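Local coordinates for uncharacterized protein MJ0754 (Methanocaldococcus jannaschii, PDB 3Q4N) that is of unknown function but, as a ferritin-like four-helix-bundle protein with a dinuclear centre, binds metal ions, at residues Gln11-Glu17 against Lys126-Ile132; Lys29-Asp33 against Asn76-Phe82; Arg144-Arg148 against Ile174-Glu180. All coordinates share one frame. Residues are numbered along the deposited sequence.

In this ferritin-like four-helix bundle, contacts 2 and 3 set a loop or tail against the flank of a long helix and contact 1 joins the starts of two; all are partly buried. Contacts 1 and 2 share helix 15-42, centres about 25 Å apart; contact 2 is nested within the loop that contact 1 closes. Contacts 1 and 3 share helix 130-155. Contact 1, farthest from the chain's centre (20 Å), works through capping side chains and a carboxylate. Contact 2, nearest the centre (12 Å), sets buried charged residues of a helix against a turn and an aromatic ring. Contact 3, across the centre from contact 2, clamps the C-terminal tail with arginine-glutamate salt bridges.

Contact 1 (Gln11-Glu17 against Lys126-Ile132); sequences QPISEEE and KTDNEDI
Extended chain from Q11 to S14 turns into helix 15-42 at E15, and K126-N129 forms the connection leading into helix 130-155, whose first turn starts at E130. The two helix starts lie side by side at one end of the ferritin-like four-helix bundle, with CA atoms closest at P12-N129 (6.3 Å) and E17-T127 (6.5 Å). Each start is capped. S14 and E17 form a capping box, S14 OG accepting from E17 N at 3.2 Å and E17 OE1 receiving a very short bond from S14 N at 2.4 Å. N129 (chi1 t) is the other N-cap, its OD1 accepting from I132 N at 3.2 Å and weakly from D131 N at 2.9 Å. T127 OG1 accepts from N129 N at 2.8 Å, an ST turn.

E17 (chi1 m, chi2 t) joins the two caps: T127 OG1 donates to E17 OE2 at 2.5 Å, and N129 N reaches the same OE2 weakly at 3.2 Å. The capping box is thus tied directly to the ST turn. I13 CD1 packs on I132 CD1 at 3.8 Å, and E16 CG lies 4.1 Å from K126 CD. D131 OD2 is hydrogen-bonded to Y68 OH, while E16 and K126 also pack against the second subunit. At the outer edge, Q11 OE1 takes a weak bond from E130 N at 3.4 Å.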
ATOM      1  N   GLN B  11     -22.110 -15.905   7.835  1.00 89.37           N
ATOM      2  CA  GLN B  11     -22.571 -14.656   7.210  1.00 88.90           C
ATOM      3  C   GLN B  11     -22.286 -14.499   5.698  1.00 88.12           C
ATOM      4  O   GLN B  11     -21.703 -15.395   5.070  1.00 87.83           O
ATOM      5  CB  GLN B  11     -22.024 -13.457   7.998  1.00 89.14           C
ATOM      6  CG  GLN B  11     -22.739 -13.227   9.320  1.00 89.64           C
ATOM      7  CD  GLN B  11     -22.062 -12.181  10.180  1.00 90.32           C
ATOM      8  OE1 GLN B  11     -22.135 -10.969   9.903  1.00 89.53           O
ATOM      9  NE2 GLN B  11     -21.408 -12.641  11.250  1.00 90.04           N
ATOM     10  N   PRO B  12     -22.747 -13.370   5.106  1.00 87.46           N
ATOM     11  CA  PRO B  12     -22.517 -12.993   3.682  1.00 86.75           C
ATOM     12  C   PRO B  12     -21.040 -12.684   3.222  1.00 85.93           C
ATOM     13  O   PRO B  12     -20.509 -11.582   3.479  1.00 85.95           O
ATOM     14  CB  PRO B  12     -23.429 -11.755   3.501  1.00 86.98           C
ATOM     15  CG  PRO B  12     -23.772 -11.276   4.926  1.00 86.67           C
ATOM     16  CD  PRO B  12     -23.800 -12.532   5.732  1.00 87.19           C
ATOM     17  N   ILE B  13     -20.407 -13.639   2.528  1.00 84.56           N
ATOM     18  CA  ILE B  13     -19.033 -13.464   1.993  1.00 83.19           C
ATOM     19  C   ILE B  13     -19.016 -13.115   0.490  1.00 82.37           C
ATOM     20  O   ILE B  13     -19.747 -13.713  -0.296  1.00 82.41           O
ATOM     21  CB  ILE B  13     -18.119 -14.711   2.273  1.00 82.89           C
ATOM     22  CG1 ILE B  13     -16.654 -14.305   2.356  1.00 82.73           C
ATOM     23  CG2 ILE B  13     -18.286 -15.806   1.220  1.00 82.86           C
ATOM     24  CD1 ILE B  13     -16.197 -13.998   3.754  1.00 82.57           C
ATOM     25  N   SER B  14     -18.171 -12.160   0.108  1.00 81.28           N
ATOM     26  CA  SER B  14     -18.031 -11.735  -1.284  1.00 80.21           C
ATOM     27  C   SER B  14     -16.669 -12.091  -1.874  1.00 79.86           C
ATOM     28  O   SER B  14     -15.800 -12.636  -1.193  1.00 79.10           O
ATOM     29  CB  SER B  14     -18.226 -10.230  -1.389  1.00 80.20           C
ATOM     30  OG  SER B  14     -17.001  -9.553  -1.177  1.00 79.69           O
ATOM     31  N   GLU B  15     -16.494 -11.743  -3.144  1.00 79.68           N
ATOM     32  CA  GLU B  15     -15.288 -12.090  -3.891  1.00 79.57           C
ATOM     33  C   GLU B  15     -14.024 -11.417  -3.419  1.00 79.44           C
ATOM     34  O   GLU B  15     -13.065 -12.122  -3.115  1.00 79.69           O
ATOM     35  CB  GLU B  15     -15.493 -11.901  -5.391  1.00 79.65           C
ATOM     36  CG  GLU B  15     -15.806 -13.193  -6.099  1.00 80.51           C
ATOM     37  CD  GLU B  15     -16.231 -14.306  -5.130  1.00 82.06           C
ATOM     38  OE1 GLU B  15     -17.260 -14.160  -4.420  1.00 82.43           O
ATOM     39  OE2 GLU B  15     -15.523 -15.335  -5.078  1.00 82.38           O
ATOM     40  N   GLU B  16     -13.999 -10.082  -3.357  1.00 79.18           N
ATOM     41  CA  GLU B  16     -12.840  -9.411  -2.755  1.00 79.37           C
ATOM     42  C   GLU B  16     -12.720  -9.699  -1.250  1.00 78.44           C
ATOM     43  O   GLU B  16     -11.610  -9.867  -0.766  1.00 78.90           O
ATOM     44  CB  GLU B  16     -12.629  -7.923  -3.152  1.00 79.79           C
ATOM     45  CG  GLU B  16     -13.766  -6.951  -2.879  1.00 84.33           C
ATOM     46  CD  GLU B  16     -14.920  -7.074  -3.908  1.00 90.44           C
ATOM     47  OE1 GLU B  16     -15.452  -8.205  -4.110  1.00 90.93           O
ATOM     48  OE2 GLU B  16     -15.303  -6.030  -4.509  1.00 92.46           O
ATOM     49  N   GLU B  17     -13.837  -9.825  -0.528  1.00 77.33           N
ATOM     50  CA  GLU B  17     -13.798 -10.376   0.843  1.00 76.28           C
ATOM     51  C   GLU B  17     -13.017 -11.704   0.880  1.00 75.50           C
ATOM     52  O   GLU B  17     -12.141 -11.885   1.735  1.00 75.31           O
ATOM     53  CB  GLU B  17     -15.208 -10.603   1.418  1.00 76.59           C
ATOM     54  CG  GLU B  17     -15.921  -9.374   2.037  1.00 77.13           C
ATOM     55  CD  GLU B  17     -17.365  -9.680   2.520  1.00 78.91           C
ATOM     56  OE1 GLU B  17     -18.098 -10.440   1.846  1.00 79.96           O
ATOM     57  OE2 GLU B  17     -17.788  -9.147   3.574  1.00 78.98           O
ATOM     58  N   LYS B 126     -12.857  -2.533   2.923  1.00 75.59           N
ATOM     59  CA  LYS B 126     -13.533  -3.219   1.843  1.00 77.08           C
ATOM     60  C   LYS B 126     -14.530  -4.301   2.299  1.00 77.97           C
ATOM     61  O   LYS B 126     -14.805  -5.225   1.525  1.00 78.23           O
ATOM     62  CB  LYS B 126     -12.501  -3.851   0.917  1.00 77.28           C
ATOM     63  CG  LYS B 126     -11.892  -2.911  -0.096  1.00 78.63           C
ATOM     64  CD  LYS B 126     -11.974  -3.552  -1.488  1.00 81.82           C
ATOM     65  CE  LYS B 126     -10.602  -3.689  -2.110  1.00 83.05           C
ATOM     66  NZ  LYS B 126      -9.774  -2.486  -1.802  1.00 84.98           N
ATOM     67  N   THR B 127     -15.077  -4.200   3.522  1.00 78.84           N
ATOM     68  CA  THR B 127     -16.053  -5.213   4.010  1.00 79.68           C
ATOM     69  C   THR B 127     -17.043  -4.873   5.137  1.00 79.61           C
ATOM     70  O   THR B 127     -16.725  -4.116   6.064  1.00 79.77           O
ATOM     71  CB  THR B 127     -15.356  -6.539   4.465  1.00 80.12           C
ATOM     72  OG1 THR B 127     -16.372  -7.492   4.817  1.00 81.52           O
ATOM     73  CG2 THR B 127     -14.425  -6.329   5.687  1.00 79.91           C
ATOM     74  N   ASP B 128     -18.224  -5.496   5.078  1.00 79.29           N
ATOM     75  CA  ASP B 128     -19.117  -5.512   6.240  1.00 79.29           C
ATOM     76  C   ASP B 128     -19.507  -6.922   6.705  1.00 78.65           C
ATOM     77  O   ASP B 128     -20.564  -7.106   7.299  1.00 78.69           O
ATOM     78  CB  ASP B 128     -20.384  -4.652   6.032  1.00 79.58           C
ATOM     79  CG  ASP B 128     -20.158  -3.460   5.111  1.00 81.41           C
ATOM     80  OD1 ASP B 128     -19.367  -2.533   5.452  1.00 83.93           O
ATOM     81  OD2 ASP B 128     -20.800  -3.446   4.036  1.00 82.10           O
ATOM     82  N   ASN B 129     -18.670  -7.920   6.447  1.00 78.14           N
ATOM     83  CA  ASN B 129     -18.851  -9.216   7.115  1.00 77.92           C
ATOM     84  C   ASN B 129     -18.386  -9.090   8.560  1.00 78.31           C
ATOM     85  O   ASN B 129     -17.190  -9.053   8.824  1.00 78.43           O
ATOM     86  CB  ASN B 129     -18.080 -10.324   6.388  1.00 77.41           C
ATOM     87  CG  ASN B 129     -18.183 -11.675   7.077  1.00 75.62           C
ATOM     88  OD1 ASN B 129     -18.001 -11.788   8.285  1.00 71.78           O
ATOM     89  ND2 ASN B 129     -18.443 -12.720   6.291  1.00 74.16           N
ATOM     90  N   GLU B 130     -19.323  -9.022   9.499  1.00 78.85           N
ATOM     91  CA  GLU B 130     -18.973  -8.753  10.898  1.00 79.43           C
ATOM     92  C   GLU B 130     -17.949  -9.732  11.565  1.00 79.11           C
ATOM     93  O   GLU B 130     -17.283  -9.361  12.534  1.00 79.33           O
ATOM     94  CB  GLU B 130     -20.243  -8.575  11.741  1.00 79.81           C
ATOM     95  CG  GLU B 130     -20.048  -7.687  12.984  1.00 82.46           C
ATOM     96  CD  GLU B 130     -19.842  -6.209  12.644  1.00 86.63           C
ATOM     97  OE1 GLU B 130     -20.837  -5.543  12.271  1.00 86.69           O
ATOM     98  OE2 GLU B 130     -18.687  -5.711  12.761  1.00 88.87           O
ATOM     99  N   ASP B 131     -17.814 -10.952  11.042  1.00 78.90           N
ATOM    100  CA  ASP B 131     -16.793 -11.916  11.492  1.00 78.55           C
ATOM    101  C   ASP B 131     -15.380 -11.505  11.068  1.00 78.06           C
ATOM    102  O   ASP B 131     -14.489 -11.280  11.910  1.00 78.06           O
ATOM    103  CB  ASP B 131     -17.074 -13.308  10.914  1.00 78.87           C
ATOM    104  CG  ASP B 131     -18.175 -14.044  11.643  1.00 80.48           C
ATOM    105  OD1 ASP B 131     -18.663 -13.499  12.666  1.00 80.71           O
ATOM    106  OD2 ASP B 131     -18.545 -15.166  11.184  1.00 82.11           O
ATOM    107  N   ILE B 132     -15.179 -11.454   9.749  1.00 77.13           N
ATOM    108  CA  ILE B 132     -13.951 -10.960   9.136  1.00 75.94           C
ATOM    109  C   ILE B 132     -13.503  -9.719   9.862  1.00 75.22           C
ATOM    110  O   ILE B 132     -12.399  -9.711  10.404  1.00 75.09           O
ATOM    111  CB  ILE B 132     -14.170 -10.611   7.649  1.00 76.04           C
ATOM    112  CG1 ILE B 132     -14.169 -11.864   6.784  1.00 76.39           C
ATOM    113  CG2 ILE B 132     -13.084  -9.708   7.136  1.00 76.20           C
ATOM    114  CD1 ILE B 132     -15.167 -12.907   7.200  1.00 77.55           C
TER

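Contact 2 (Lys29-Asp33 against Asn76-Phe82); sequences KLARD and NDSIGVF
K29 lays its ammonium over one face of the F82 ring, a cation-pi contact with NZ 4.0 Å from the centroid and 17° off the normal. K29's side chain is extended (chi1 to chi3 all t), and chi4 of -72° turns NZ into the bend of segment 76-82, where it donates to S78 O at 3.1 Å and V81 O at 2.7 Å. S78-V81 is a type II beta turn with G80 at phi 78°; an Asx turn leads into it, N76 OD1 accepting from S78 N at 3.1 Å.

One turn beyond K29, D33 (chi1 m) comes closest to the loop backbone, its CA 5.3 Å from I79 CA. D33 OD1 pairs with K29 NZ at 2.8 Å and weakly accepts from G80 N at 3.4 Å; D33 OD2 takes R32 NH2 at 2.9 Å. R32 NH1 extends the salt-bridge network to D77 OD2 at 3.6 Å but hydrogen-bonds to Q55. L30 CB meets F82 CZ at 4.1 Å.

The loop between helices 45-68 and 85-98 is held to the middle of helix 15-42, with M58 of helix 45-68 beside K29 and R32, and Y91 of helix 85-98 against L30, D33 and I79.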
ATOM      1  N   LYS B  29       2.102 -14.869   7.136  1.00 60.16           N
ATOM      2  CA  LYS B  29       3.127 -15.871   6.999  1.00 60.12           C
ATOM      3  C   LYS B  29       4.450 -15.217   6.578  1.00 59.77           C
ATOM      4  O   LYS B  29       5.525 -15.578   7.087  1.00 59.62           O
ATOM      5  CB  LYS B  29       2.698 -16.952   6.016  1.00 60.25           C
ATOM      6  CG  LYS B  29       3.727 -18.053   5.890  1.00 60.96           C
ATOM      7  CD  LYS B  29       3.231 -19.245   5.112  1.00 60.47           C
ATOM      8  CE  LYS B  29       4.375 -20.199   4.884  1.00 60.72           C
ATOM      9  NZ  LYS B  29       5.326 -19.659   3.887  1.00 60.76           N
ATOM     10  N   LEU B  30       4.372 -14.249   5.670  1.00 59.10           N
ATOM     11  CA  LEU B  30       5.548 -13.462   5.320  1.00 58.96           C
ATOM     12  C   LEU B  30       6.222 -12.944   6.596  1.00 59.08           C
ATOM     13  O   LEU B  30       7.393 -13.249   6.873  1.00 59.16           O
ATOM     14  CB  LEU B  30       5.175 -12.298   4.402  1.00 58.50           C
ATOM     15  CG  LEU B  30       6.266 -11.258   4.150  1.00 58.39           C
ATOM     16  CD1 LEU B  30       7.564 -11.908   3.648  1.00 57.22           C
ATOM     17  CD2 LEU B  30       5.774 -10.179   3.188  1.00 58.02           C
ATOM     18  N   ALA B  31       5.466 -12.165   7.360  1.00 58.95           N
ATOM     19  CA  ALA B  31       5.912 -11.660   8.637  1.00 59.16           C
ATOM     20  C   ALA B  31       6.585 -12.774   9.434  1.00 59.36           C
ATOM     21  O   ALA B  31       7.725 -12.640   9.850  1.00 59.35           O
ATOM     22  CB  ALA B  31       4.727 -11.099   9.398  1.00 59.58           C
ATOM     23  N   ARG B  32       5.894 -13.893   9.607  1.00 59.71           N
ATOM     24  CA  ARG B  32       6.431 -14.966  10.406  1.00 60.12           C
ATOM     25  C   ARG B  32       7.756 -15.511   9.836  1.00 60.41           C
ATOM     26  O   ARG B  32       8.766 -15.594  10.551  1.00 60.22           O
ATOM     27  CB  ARG B  32       5.390 -16.059  10.618  1.00 60.10           C
ATOM     28  CG  ARG B  32       5.821 -17.099  11.655  1.00 61.25           C
ATOM     29  CD  ARG B  32       5.231 -18.510  11.400  1.00 64.43           C
ATOM     30  NE  ARG B  32       5.586 -19.058  10.084  1.00 67.07           N
ATOM     31  CZ  ARG B  32       4.998 -20.110   9.514  1.00 69.06           C
ATOM     32  NH1 ARG B  32       4.018 -20.751  10.144  1.00 70.06           N
ATOM     33  NH2 ARG B  32       5.385 -20.520   8.304  1.00 70.15           N
ATOM     34  N   ASP B  33       7.762 -15.851   8.549  1.00 60.90           N
ATOM     35  CA  ASP B  33       8.958 -16.433   7.908  1.00 61.20           C
ATOM     36  C   ASP B  33      10.132 -15.461   7.934  1.00 61.28           C
ATOM     37  O   ASP B  33      11.297 -15.866   8.090  1.00 61.54           O
ATOM     38  CB  ASP B  33       8.673 -16.836   6.463  1.00 61.33           C
ATOM     39  CG  ASP B  33       7.552 -17.851   6.342  1.00 62.63           C
ATOM     40  OD1 ASP B  33       6.896 -17.853   5.285  1.00 62.95           O
ATOM     41  OD2 ASP B  33       7.314 -18.639   7.290  1.00 64.29           O
ATOM     42  N   ASN B  76       2.297 -25.437   0.903  1.00 84.73           N
ATOM     43  CA  ASN B  76       3.600 -25.751   1.521  1.00 84.40           C
ATOM     44  C   ASN B  76       3.925 -24.809   2.694  1.00 84.07           C
ATOM     45  O   ASN B  76       4.107 -23.600   2.492  1.00 84.01           O
ATOM     46  CB  ASN B  76       4.697 -25.699   0.446  1.00 84.51           C
ATOM     47  CG  ASN B  76       6.083 -26.051   0.975  1.00 84.93           C
ATOM     48  OD1 ASN B  76       6.253 -26.492   2.115  1.00 84.95           O
ATOM     49  ND2 ASN B  76       7.089 -25.866   0.123  1.00 84.84           N
ATOM     50  N   ASP B  77       3.993 -25.356   3.912  1.00 83.56           N
ATOM     51  CA  ASP B  77       4.250 -24.532   5.108  1.00 83.02           C
ATOM     52  C   ASP B  77       5.655 -23.908   5.196  1.00 82.45           C
ATOM     53  O   ASP B  77       5.849 -22.877   5.862  1.00 82.69           O
ATOM     54  CB  ASP B  77       3.967 -25.299   6.402  1.00 83.06           C
ATOM     55  CG  ASP B  77       4.346 -24.485   7.644  1.00 84.07           C
ATOM     56  OD1 ASP B  77       5.473 -24.685   8.151  1.00 86.17           O
ATOM     57  OD2 ASP B  77       3.556 -23.606   8.081  1.00 84.35           O
ATOM     58  N   SER B  78       6.627 -24.537   4.536  1.00 81.43           N
ATOM     59  CA  SER B  78       8.038 -24.171   4.675  1.00 80.12           C
ATOM     60  C   SER B  78       8.296 -22.687   4.656  1.00 78.99           C
ATOM     61  O   SER B  78       7.536 -21.884   4.080  1.00 78.13           O
ATOM     62  CB  SER B  78       8.913 -24.839   3.603  1.00 80.49           C
ATOM     63  OG  SER B  78       9.205 -26.195   3.930  1.00 81.41           O
ATOM     64  N   ILE B  79       9.407 -22.347   5.296  1.00 77.93           N
ATOM     65  CA  ILE B  79       9.855 -20.981   5.368  1.00 76.76           C
ATOM     66  C   ILE B  79      10.094 -20.464   3.959  1.00 76.10           C
ATOM     67  O   ILE B  79      10.703 -21.147   3.138  1.00 75.97           O
ATOM     68  CB  ILE B  79      11.110 -20.862   6.234  1.00 76.43           C
ATOM     69  CG1 ILE B  79      10.722 -20.977   7.719  1.00 75.66           C
ATOM     70  CG2 ILE B  79      11.805 -19.537   5.950  1.00 76.86           C
ATOM     71  CD1 ILE B  79      11.880 -21.264   8.683  1.00 74.67           C
ATOM     72  N   GLY B  80       9.559 -19.286   3.677  1.00 75.35           N
ATOM     73  CA  GLY B  80       9.888 -18.564   2.453  1.00 75.17           C
ATOM     74  C   GLY B  80       9.201 -19.044   1.194  1.00 74.93           C
ATOM     75  O   GLY B  80       9.555 -18.624   0.097  1.00 74.60           O
ATOM     76  N   VAL B  81       8.212 -19.913   1.359  1.00 75.13           N
ATOM     77  CA  VAL B  81       7.455 -20.458   0.243  1.00 75.56           C
ATOM     78  C   VAL B  81       6.034 -19.880   0.196  1.00 75.90           C
ATOM     79  O   VAL B  81       5.328 -19.873   1.210  1.00 75.57           O
ATOM     80  CB  VAL B  81       7.390 -21.980   0.353  1.00 75.58           C
ATOM     81  CG1 VAL B  81       6.844 -22.588  -0.941  1.00 75.76           C
ATOM     82  CG2 VAL B  81       8.766 -22.530   0.690  1.00 75.55           C
ATOM     83  N   PHE B  82       5.621 -19.394  -0.977  1.00 76.42           N
ATOM     84  CA  PHE B  82       4.327 -18.694  -1.122  1.00 76.78           C
ATOM     85  C   PHE B  82       3.664 -18.929  -2.473  1.00 77.12           C
ATOM     86  O   PHE B  82       4.338 -18.896  -3.501  1.00 77.12           O
ATOM     87  CB  PHE B  82       4.514 -17.176  -0.954  1.00 76.71           C
ATOM     88  CG  PHE B  82       4.990 -16.767   0.405  1.00 76.14           C
ATOM     89  CD1 PHE B  82       4.087 -16.405   1.385  1.00 75.76           C
ATOM     90  CD2 PHE B  82       6.339 -16.744   0.702  1.00 76.01           C
ATOM     91  CE1 PHE B  82       4.513 -16.032   2.646  1.00 75.61           C
ATOM     92  CE2 PHE B  82       6.776 -16.380   1.960  1.00 75.76           C
ATOM     93  CZ  PHE B  82       5.860 -16.018   2.932  1.00 75.89           C
TER

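Contact 3 (Arg144-Arg148 against Ile174-Glu180); sequences RNHMR and IISSSTE
R148 and E180 form the tightest link, R148 NH2 to E180 OE2 at 2.5 Å, a very short salt bridge, with R148 NH1 adding a weak bond to the same OE2 at 2.8 Å. R144, one turn earlier on helix 130-155 of the ferritin-like bundle, donates from NE to E180 OE1 at 3.3 Å. The two arginines grip both carboxylate oxygens of E180, a salt-bridge network holding the end of the modelled chain; K141 lies within weak, long ion-pair range of the same carboxylate.

R148 also hydrogen-bonds to backbone: chi1 m followed by chi2 and chi3 both t carries it outward, and NE donates to I174 O at 2.8 Å, near the end of helix 168-175. S176 is the first residue to leave helical geometry; beyond it the tail runs extended through S177 and S178. It bends around the R148 guanidinium, with S178 O over one face, 4.0 Å from R148 CZ, while I174 O and E180 OE2 lie at the edge near its plane. CA atoms come closest at R148-I175 (5.9 Å), N145-T179 (6.3 Å) and R144-I174 (6.8 Å).

N145 OD1 accepts two weak hydrogen bonds, from R148 NH1 at 2.9 Å and E180 N at 3.4 Å, linking the tail backbone to the salt-bridge network. Apolar packing centres on I174, which fits against the aliphatic part of R144 and the side chain of M147. Its CG1 lies 3.7 Å from R144 CD, and its CG2 meets M147 CG at 4.1 Å.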
ATOM      1  N   ARG B 144      -0.110  -3.442  15.950  1.00 71.10           N
ATOM      2  CA  ARG B 144       0.263  -2.175  16.557  1.00 71.32           C
ATOM      3  C   ARG B 144       1.309  -2.379  17.661  1.00 71.26           C
ATOM      4  O   ARG B 144       2.272  -1.607  17.767  1.00 71.25           O
ATOM      5  CB  ARG B 144      -0.975  -1.444  17.070  1.00 71.37           C
ATOM      6  CG  ARG B 144      -1.838  -0.845  15.954  1.00 73.39           C
ATOM      7  CD  ARG B 144      -2.759   0.278  16.457  1.00 77.86           C
ATOM      8  NE  ARG B 144      -4.067  -0.181  16.949  1.00 80.61           N
ATOM      9  CZ  ARG B 144      -5.217   0.009  16.300  1.00 82.41           C
ATOM     10  NH1 ARG B 144      -5.227   0.644  15.127  1.00 82.08           N
ATOM     11  NH2 ARG B 144      -6.361  -0.434  16.821  1.00 83.68           N
ATOM     12  N   ASN B 145       1.127  -3.441  18.450  1.00 71.02           N
ATOM     13  CA  ASN B 145       2.078  -3.838  19.471  1.00 70.65           C
ATOM     14  C   ASN B 145       3.441  -4.201  18.944  1.00 70.09           C
ATOM     15  O   ASN B 145       4.462  -3.936  19.593  1.00 70.35           O
ATOM     16  CB  ASN B 145       1.535  -5.013  20.256  1.00 71.22           C
ATOM     17  CG  ASN B 145       0.965  -4.589  21.575  1.00 73.10           C
ATOM     18  OD1 ASN B 145       0.021  -3.798  21.617  1.00 76.33           O
ATOM     19  ND2 ASN B 145       1.549  -5.079  22.673  1.00 73.76           N
ATOM     20  N   HIS B 146       3.466  -4.823  17.775  1.00 69.10           N
ATOM     21  CA  HIS B 146       4.736  -5.162  17.147  1.00 68.55           C
ATOM     22  C   HIS B 146       5.515  -3.904  16.734  1.00 68.38           C
ATOM     23  O   HIS B 146       6.720  -3.789  16.991  1.00 68.21           O
ATOM     24  CB  HIS B 146       4.520  -6.108  15.965  1.00 68.22           C
ATOM     25  CG  HIS B 146       3.824  -7.386  16.332  1.00 67.23           C
ATOM     26  ND1 HIS B 146       2.950  -8.030  15.481  1.00 67.94           N
ATOM     27  CD2 HIS B 146       3.852  -8.122  17.466  1.00 64.92           C
ATOM     28  CE1 HIS B 146       2.477  -9.111  16.078  1.00 66.08           C
ATOM     29  NE2 HIS B 146       3.012  -9.190  17.280  1.00 63.52           N
ATOM     30  N   MET B 147       4.814  -2.970  16.099  1.00 67.77           N
ATOM     31  CA  MET B 147       5.351  -1.660  15.816  1.00 67.55           C
ATOM     32  C   MET B 147       6.083  -1.088  17.042  1.00 67.79           C
ATOM     33  O   MET B 147       7.282  -0.784  16.992  1.00 68.02           O
ATOM     34  CB  MET B 147       4.198  -0.746  15.437  1.00 67.47           C
ATOM     35  CG  MET B 147       4.601   0.603  14.922  1.00 66.32           C
ATOM     36  SD  MET B 147       4.812   0.562  13.136  1.00 64.41           S
ATOM     37  CE  MET B 147       6.534   0.095  13.030  1.00 62.97           C
ATOM     38  N   ARG B 148       5.364  -0.956  18.150  1.00 67.71           N
ATOM     39  CA  ARG B 148       5.947  -0.389  19.354  1.00 67.76           C
ATOM     40  C   ARG B 148       7.124  -1.217  19.810  1.00 68.31           C
ATOM     41  O   ARG B 148       8.160  -0.669  20.197  1.00 69.04           O
ATOM     42  CB  ARG B 148       4.924  -0.297  20.471  1.00 67.23           C
ATOM     43  CG  ARG B 148       3.755   0.555  20.113  1.00 66.42           C
ATOM     44  CD  ARG B 148       2.872   0.799  21.308  1.00 65.25           C
ATOM     45  NE  ARG B 148       1.529   1.104  20.844  1.00 63.65           N
ATOM     46  CZ  ARG B 148       0.554   0.212  20.745  1.00 62.46           C
ATOM     47  NH1 ARG B 148       0.760  -1.052  21.111  1.00 62.53           N
ATOM     48  NH2 ARG B 148      -0.634   0.595  20.294  1.00 60.64           N
ATOM     49  N   ILE B 174       0.003   5.879  17.566  1.00 88.38           N
ATOM     50  CA  ILE B 174       0.341   4.488  17.913  1.00 88.18           C
ATOM     51  C   ILE B 174       1.460   4.411  18.948  1.00 88.01           C
ATOM     52  O   ILE B 174       1.338   3.705  19.940  1.00 87.89           O
ATOM     53  CB  ILE B 174       0.745   3.645  16.664  1.00 88.39           C
ATOM     54  CG1 ILE B 174      -0.494   3.180  15.894  1.00 89.13           C
ATOM     55  CG2 ILE B 174       1.589   2.418  17.042  1.00 87.38           C
ATOM     56  CD1 ILE B 174      -0.702   3.832  14.535  1.00 88.66           C
ATOM     57  N   ILE B 175       2.545   5.141  18.715  1.00 87.88           N
ATOM     58  CA  ILE B 175       3.714   5.023  19.581  1.00 88.08           C
ATOM     59  C   ILE B 175       3.554   5.735  20.923  1.00 88.46           C
ATOM     60  O   ILE B 175       4.067   5.273  21.932  1.00 88.57           O
ATOM     61  CB  ILE B 175       5.019   5.460  18.881  1.00 87.80           C
ATOM     62  CG1 ILE B 175       5.054   6.975  18.652  1.00 87.58           C
ATOM     63  CG2 ILE B 175       5.199   4.691  17.583  1.00 87.57           C
ATOM     64  CD1 ILE B 175       6.246   7.446  17.818  1.00 88.18           C
ATOM     65  N   SER B 176       2.831   6.845  20.944  1.00 88.86           N
ATOM     66  CA  SER B 176       2.690   7.608  22.172  1.00 89.13           C
ATOM     67  C   SER B 176       1.493   7.118  22.972  1.00 89.44           C
ATOM     68  O   SER B 176       0.723   7.903  23.512  1.00 89.77           O
ATOM     69  CB  SER B 176       2.609   9.100  21.863  1.00 89.12           C
ATOM     70  OG  SER B 176       1.858   9.308  20.684  1.00 88.87           O
ATOM     71  N   SER B 177       1.356   5.799  23.037  1.00 89.87           N
ATOM     72  CA  SER B 177       0.340   5.123  23.845  1.00 90.32           C
ATOM     73  C   SER B 177       0.913   3.762  24.240  1.00 90.47           C
ATOM     74  O   SER B 177       1.906   3.334  23.662  1.00 90.59           O
ATOM     75  CB  SER B 177      -0.964   4.965  23.055  1.00 90.52           C
ATOM     76  OG  SER B 177      -0.760   4.288  21.820  1.00 90.53           O
ATOM     77  N   SER B 178       0.312   3.081  25.213  1.00 90.82           N
ATOM     78  CA  SER B 178       0.930   1.856  25.743  1.00 91.20           C
ATOM     79  C   SER B 178       0.258   0.571  25.243  1.00 91.24           C
ATOM     80  O   SER B 178      -0.722   0.638  24.496  1.00 91.43           O
ATOM     81  CB  SER B 178       1.056   1.901  27.284  1.00 91.39           C
ATOM     82  OG  SER B 178      -0.181   1.656  27.937  1.00 91.58           O
ATOM     83  N   THR B 179       0.799  -0.576  25.666  1.00 91.26           N
ATOM     84  CA  THR B 179       0.410  -1.922  25.197  1.00 91.25           C
ATOM     85  C   THR B 179      -1.050  -2.355  25.455  1.00 91.58           C
ATOM     86  O   THR B 179      -1.542  -2.307  26.587  1.00 91.72           O
ATOM     87  CB  THR B 179       1.413  -2.977  25.738  1.00 91.17           C
ATOM     88  OG1 THR B 179       2.558  -3.006  24.879  1.00 90.33           O
ATOM     89  CG2 THR B 179       0.796  -4.387  25.834  1.00 90.72           C
ATOM     90  N   GLU B 180      -1.723  -2.791  24.388  1.00 91.59           N
ATOM     91  CA  GLU B 180      -3.163  -3.051  24.404  1.00 91.72           C
ATOM     92  C   GLU B 180      -3.517  -4.416  24.971  1.00 91.51           C
ATOM     93  O   GLU B 180      -2.902  -5.413  24.619  1.00 91.26           O
ATOM     94  CB  GLU B 180      -3.724  -2.912  22.989  1.00 91.85           C
ATOM     95  CG  GLU B 180      -3.820  -1.453  22.498  1.00 92.89           C
ATOM     96  CD  GLU B 180      -3.255  -1.246  21.077  1.00 93.49           C
ATOM     97  OE1 GLU B 180      -4.023  -0.948  20.120  1.00 92.80           O
ATOM     98  OE2 GLU B 180      -2.023  -1.384  20.928  1.00 93.56           O
TER